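Local coordinates for protein cysteine hydrolase (Pseudomonas syringae pv. phaseolicola 1448A, PDB 3IRV) that is probably a hydrolase of the isochorismatase family, its physiological substrate not established, at residues P20-Q31 with A63-I73. Sequence-based numbering, arbitrary orientation. Where two conformers were deposited one is given.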
loop_
_atom_site.group_PDB
_atom_site.type_symbol
_atom_site.label_atom_id
_atom_site.label_comp_id
_atom_site.label_asym_id
_atom_site.label_seq_id
_atom_site.Cartn_x
_atom_site.Cartn_y
_atom_site.Cartn_z
ATOM N N PRO A 20 20.889 6.493 15.725
ATOM C CA PRO A 20 20.745 5.071 16.085
ATOM C C PRO A 20 19.750 4.797 17.226
ATOM O O PRO A 20 19.040 3.786 17.184
ATOM C CB PRO A 20 22.166 4.665 16.492
ATOM C CG PRO A 20 23.053 5.651 15.795
ATOM C CD PRO A 20 22.294 6.940 15.797
ATOM N N LEU A 21 19.681 5.708 18.210
ATOM C CA LEU A 21 18.768 5.594 19.349
ATOM C C LEU A 21 17.293 5.631 18.938
ATOM O O LEU A 21 16.414 5.142 19.664
ATOM C CB LEU A 21 19.008 6.732 20.355
ATOM C CG LEU A 21 20.394 6.932 20.969
ATOM C CD1 LEU A 21 20.411 8.220 21.807
ATOM C CD2 LEU A 21 20.791 5.730 21.806
ATOM N N ARG A 22 17.034 6.233 17.781
ATOM C CA ARG A 22 15.664 6.423 17.343
ATOM C C ARG A 22 15.378 5.704 16.017
ATOM O O ARG A 22 14.446 6.078 15.298
ATOM C CB ARG A 22 15.336 7.920 17.222
ATOM C CG ARG A 22 15.440 8.692 18.550
ATOM C CD ARG A 22 14.759 10.051 18.453
ATOM N NE ARG A 22 13.310 9.895 18.368
ATOM C CZ ARG A 22 12.443 10.895 18.212
ATOM N NH1 ARG A 22 12.895 12.152 18.091
ATOM N NH2 ARG A 22 11.140 10.640 18.169
ATOM N N THR A 23 16.153 4.653 15.750
ATOM C CA THR A 23 16.058 3.883 14.508
ATOM C C THR A 23 15.835 2.399 14.805
ATOM O O THR A 23 16.353 1.876 15.800
ATOM C CB THR A 23 17.361 4.060 13.694
ATOM O OG1 THR A 23 17.557 5.458 13.465
ATOM C CG2 THR A 23 17.308 3.371 12.316
ATOM N N ALA A 24 15.060 1.723 13.948
ATOM C CA ALA A 24 14.978 0.274 14.017
ATOM C C ALA A 24 15.071 -0.310 12.618
ATOM O O ALA A 24 14.646 0.314 11.655
ATOM C CB ALA A 24 13.680 -0.157 14.621
ATOM N N VAL A 25 15.567 -1.543 12.546
ATOM C CA VAL A 25 15.551 -2.313 11.294
ATOM C C VAL A 25 14.391 -3.272 11.356
ATOM O O VAL A 25 14.202 -3.949 12.368
ATOM C CB VAL A 25 16.842 -3.164 11.138
ATOM C CG1 VAL A 25 16.743 -4.155 9.951
ATOM C CG2 VAL A 25 18.058 -2.231 11.015
ATOM N N ILE A 26 13.614 -3.313 10.279
ATOM C CA ILE A 26 12.496 -4.242 10.204
ATOM C C ILE A 26 12.762 -5.262 9.090
ATOM O O ILE A 26 12.917 -4.914 7.911
ATOM C CB ILE A 26 11.155 -3.534 9.976
ATOM C CG1 ILE A 26 10.946 -2.428 11.022
ATOM C CG2 ILE A 26 10.007 -4.555 10.021
ATOM C CD1 ILE A 26 9.688 -1.620 10.788
ATOM N N VAL A 27 12.849 -6.536 9.487
ATOM C CA VAL A 27 13.119 -7.634 8.544
ATOM C C VAL A 27 11.789 -8.325 8.238
ATOM O O VAL A 27 11.228 -9.049 9.088
ATOM C CB VAL A 27 14.108 -8.668 9.139
ATOM C CG1 VAL A 27 14.435 -9.707 8.097
ATOM C CG2 VAL A 27 15.416 -7.972 9.643
ATOM N N VAL A 28 11.264 -8.054 7.048
ATOM C CA VAL A 28 9.907 -8.488 6.719
ATOM C C VAL A 28 9.861 -9.912 6.167
ATOM O O VAL A 28 10.375 -10.169 5.058
ATOM C CB VAL A 28 9.268 -7.525 5.700
ATOM C CG1 VAL A 28 7.803 -7.935 5.424
ATOM C CG2 VAL A 28 9.399 -6.052 6.188
ATOM N N ASP A 29 9.249 -10.819 6.937
ATOM C CA ASP A 29 8.811 -12.132 6.459
ATOM C C ASP A 29 9.931 -12.962 5.802
ATOM O O ASP A 29 9.704 -13.640 4.789
ATOM C CB ASP A 29 7.619 -11.966 5.506
ATOM C CG ASP A 29 6.369 -11.475 6.232
ATOM O OD1 ASP A 29 6.427 -11.340 7.479
ATOM O OD2 ASP A 29 5.365 -11.196 5.547
ATOM N N MET A 30 11.121 -12.931 6.398
ATOM C CA MET A 30 12.200 -13.816 5.920
ATOM C C MET A 30 12.046 -15.235 6.494
ATOM O O MET A 30 12.925 -15.771 7.184
ATOM C CB MET A 30 13.582 -13.169 6.092
ATOM C CG MET A 30 13.786 -11.949 5.153
ATOM S SD MET A 30 13.708 -12.304 3.361
ATOM C CE MET A 30 15.397 -13.046 3.181
ATOM N N GLN A 31 10.918 -15.834 6.121
ATOM C CA GLN A 31 10.470 -17.126 6.637
ATOM C C GLN A 31 10.744 -18.203 5.604
ATOM O O GLN A 31 10.810 -17.929 4.378
ATOM C CB GLN A 31 8.964 -17.067 6.921
ATOM C CG GLN A 31 8.583 -16.101 8.049
ATOM C CD GLN A 31 7.123 -15.782 8.043
ATOM O OE1 GLN A 31 6.711 -14.791 7.425
ATOM N NE2 GLN A 31 6.306 -16.633 8.686
ATOM N N ALA A 63 25.624 -1.211 16.681
ATOM C CA ALA A 63 25.330 0.175 17.002
ATOM C C ALA A 63 24.122 0.344 17.928
ATOM O O ALA A 63 23.625 1.475 18.102
ATOM C CB ALA A 63 25.123 0.956 15.718
ATOM N N GLN A 64 23.631 -0.776 18.466
ATOM C CA GLN A 64 22.469 -0.787 19.366
ATOM C C GLN A 64 21.208 -0.270 18.650
ATOM O O GLN A 64 20.343 0.380 19.256
ATOM C CB GLN A 64 22.760 0.007 20.658
ATOM C CG GLN A 64 23.420 -0.788 21.785
ATOM C CD GLN A 64 24.700 -1.483 21.367
ATOM O OE1 GLN A 64 25.634 -0.848 20.869
ATOM N NE2 GLN A 64 24.751 -2.798 21.564
ATOM N N VAL A 65 21.130 -0.545 17.346
ATOM C CA VAL A 65 19.946 -0.226 16.559
ATOM C C VAL A 65 19.042 -1.473 16.667
ATOM O O VAL A 65 19.472 -2.581 16.325
ATOM C CB VAL A 65 20.292 0.063 15.079
ATOM C CG1 VAL A 65 19.020 0.103 14.212
ATOM C CG2 VAL A 65 21.053 1.390 14.953
ATOM N N MET A 66 17.824 -1.293 17.179
ATOM C CA MET A 66 16.911 -2.419 17.419
ATOM C C MET A 66 16.589 -3.154 16.137
ATOM O O MET A 66 16.349 -2.530 15.115
ATOM C CB MET A 66 15.598 -1.936 18.072
ATOM C CG MET A 66 14.532 -3.038 18.305
ATOM S SD MET A 66 13.102 -2.527 19.342
ATOM C CE MET A 66 12.863 -0.932 18.622
ATOM N N VAL A 67 16.626 -4.487 16.200
ATOM C CA VAL A 67 16.268 -5.334 15.080
ATOM C C VAL A 67 14.936 -6.021 15.370
ATOM O O VAL A 67 14.796 -6.688 16.405
ATOM C CB VAL A 67 17.328 -6.426 14.861
ATOM C CG1 VAL A 67 16.860 -7.425 13.830
ATOM C CG2 VAL A 67 18.647 -5.782 14.425
ATOM N N ILE A 68 13.989 -5.873 14.440
ATOM C CA ILE A 68 12.642 -6.454 14.567
ATOM C C ILE A 68 12.369 -7.349 13.373
ATOM O O ILE A 68 12.507 -6.910 12.237
ATOM C CB ILE A 68 11.568 -5.352 14.585
ATOM C CG1 ILE A 68 11.836 -4.408 15.767
ATOM C CG2 ILE A 68 10.150 -5.969 14.648
ATOM C CD1 ILE A 68 11.045 -3.077 15.763
ATOM N N TYR A 69 11.979 -8.593 13.626
ATOM C CA TYR A 69 11.566 -9.492 12.546
ATOM C C TYR A 69 10.050 -9.543 12.494
ATOM O O TYR A 69 9.415 -9.662 13.531
ATOM C CB TYR A 69 12.055 -10.908 12.820
ATOM C CG TYR A 69 13.546 -11.094 12.803
ATOM C CD1 TYR A 69 14.156 -11.690 11.690
ATOM C CD2 TYR A 69 14.358 -10.733 13.916
ATOM C CE1 TYR A 69 15.549 -11.910 11.656
ATOM C CE2 TYR A 69 15.743 -10.942 13.886
ATOM C CZ TYR A 69 16.330 -11.535 12.751
ATOM O OH TYR A 69 17.718 -11.742 12.775
ATOM N N LEU A 70 9.474 -9.448 11.303
ATOM C CA LEU A 70 8.043 -9.702 11.136
ATOM C C LEU A 70 7.884 -11.129 10.624
ATOM O O LEU A 70 8.697 -11.600 9.801
ATOM C CB LEU A 70 7.438 -8.777 10.079
ATOM C CG LEU A 70 7.588 -7.287 10.375
ATOM C CD1 LEU A 70 6.856 -6.506 9.300
ATOM C CD2 LEU A 70 7.079 -6.938 11.776
ATOM N N ARG A 71 6.856 -11.819 11.107
ATOM C CA ARG A 71 6.494 -13.128 10.569
ATOM C C ARG A 71 5.017 -13.143 10.250
ATOM O O ARG A 71 4.202 -12.704 11.078
ATOM C CB ARG A 71 6.780 -14.238 11.589
ATOM C CG ARG A 71 8.244 -14.288 12.053
ATOM C CD ARG A 71 8.520 -15.513 12.961
ATOM N NE ARG A 71 7.596 -15.538 14.107
ATOM C CZ ARG A 71 7.610 -16.463 15.061
ATOM N NH1 ARG A 71 8.495 -17.444 15.010
ATOM N NH2 ARG A 71 6.719 -16.413 16.057
ATOM N N HIS A 72 4.663 -13.641 9.063
ATOM C CA HIS A 72 3.272 -13.799 8.703
ATOM C C HIS A 72 2.838 -15.178 9.185
ATOM O O HIS A 72 3.306 -16.198 8.662
ATOM C CB HIS A 72 3.104 -13.670 7.195
ATOM C CG HIS A 72 1.680 -13.495 6.757
ATOM N ND1 HIS A 72 1.322 -13.204 5.452
ATOM C CD2 HIS A 72 0.521 -13.543 7.461
ATOM C CE1 HIS A 72 0.009 -13.088 5.375
ATOM N NE2 HIS A 72 -0.502 -13.292 6.576
ATOM N N ILE A 73 1.989 -15.200 10.207
ATOM C CA ILE A 73 1.605 -16.437 10.889
ATOM C C ILE A 73 0.130 -16.312 11.293
ATOM O O ILE A 73 -0.287 -15.263 11.848
ATOM C CB ILE A 73 2.448 -16.653 12.157
ATOM C CG1 ILE A 73 3.929 -16.892 11.812
ATOM C CG2 ILE A 73 1.929 -17.891 12.934
ATOM C CD1 ILE A 73 4.792 -17.208 13.023
HETATM O O HOH W 1 17.305 1.387 18.280
HETATM O O HOH W 2 11.391 -11.893 9.232
#
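The backbones of Val-25 and Val-27 on strand 23-28 hydrogen-bond to Met-66, Ile-68 and Leu-70 on strand 66-72, which places Val-25 beside Val-67 and Val-27 beside Tyr-69 in two neighbouring strands of the parallel sheet in the alpha/beta isochorismatase fold; helix 50-62 makes the connection between them, a beta-alpha-beta crossover. The ladder runs from Val-25 N to Met-66 O (2.9 Å) through Ile-68 N to Val-25 O and Val-27 N to Ile-68 O, then Leu-70 N to Val-27 O. At its end Asp-29 N reaches Leu-70 O from above the carbonyl plane, a more bent bond. Here water 2 wedges in, donating to Val-27 O and Leu-70 O and accepting from Met-30 N, while lying in plane at the edge of the Tyr-69 ring.

On one face, Ile-26 CG2 presses on Leu-70 CG (3.7 Å), and Leu-70 CD1 also meets Val-28 CG2; helix 149-162 packs over Val-28 and Leu-70. On the other, Val-27 and Tyr-69 lie side by side, CB to CD1 4.0 Å, while Val-25 and Tyr-69 touch helix 50-62. Near the strand starts, Val-65 divides its branches: CG2, anti to the carbonyl carbon, meets Pro-20 CB at 3.8 Å, and CG1 rests against Thr-23 O. Water 1 bridges Thr-23 O and Met-66 N, which stand 3.8 Å apart.

Past the end of strand 23-28, Asp-29 directs OD2 past His-72 CB (3.7 Å) to a salt bridge with Lys-119; Arg-71, still in its strand, pairs with Asp-118. The extended Gln-31 side chain grips the His-72 backbone twice: OE1 accepts from His-72 N (2.9 Å), which comes in from above the amide plane, and NE2, which also serves Val-102 O, donates to His-72 O at 3.0 Å, a straight bond (179°) with that oxygen in the amide plane of Gln-31, though NE2 sits above the carbonyl plane of His-72.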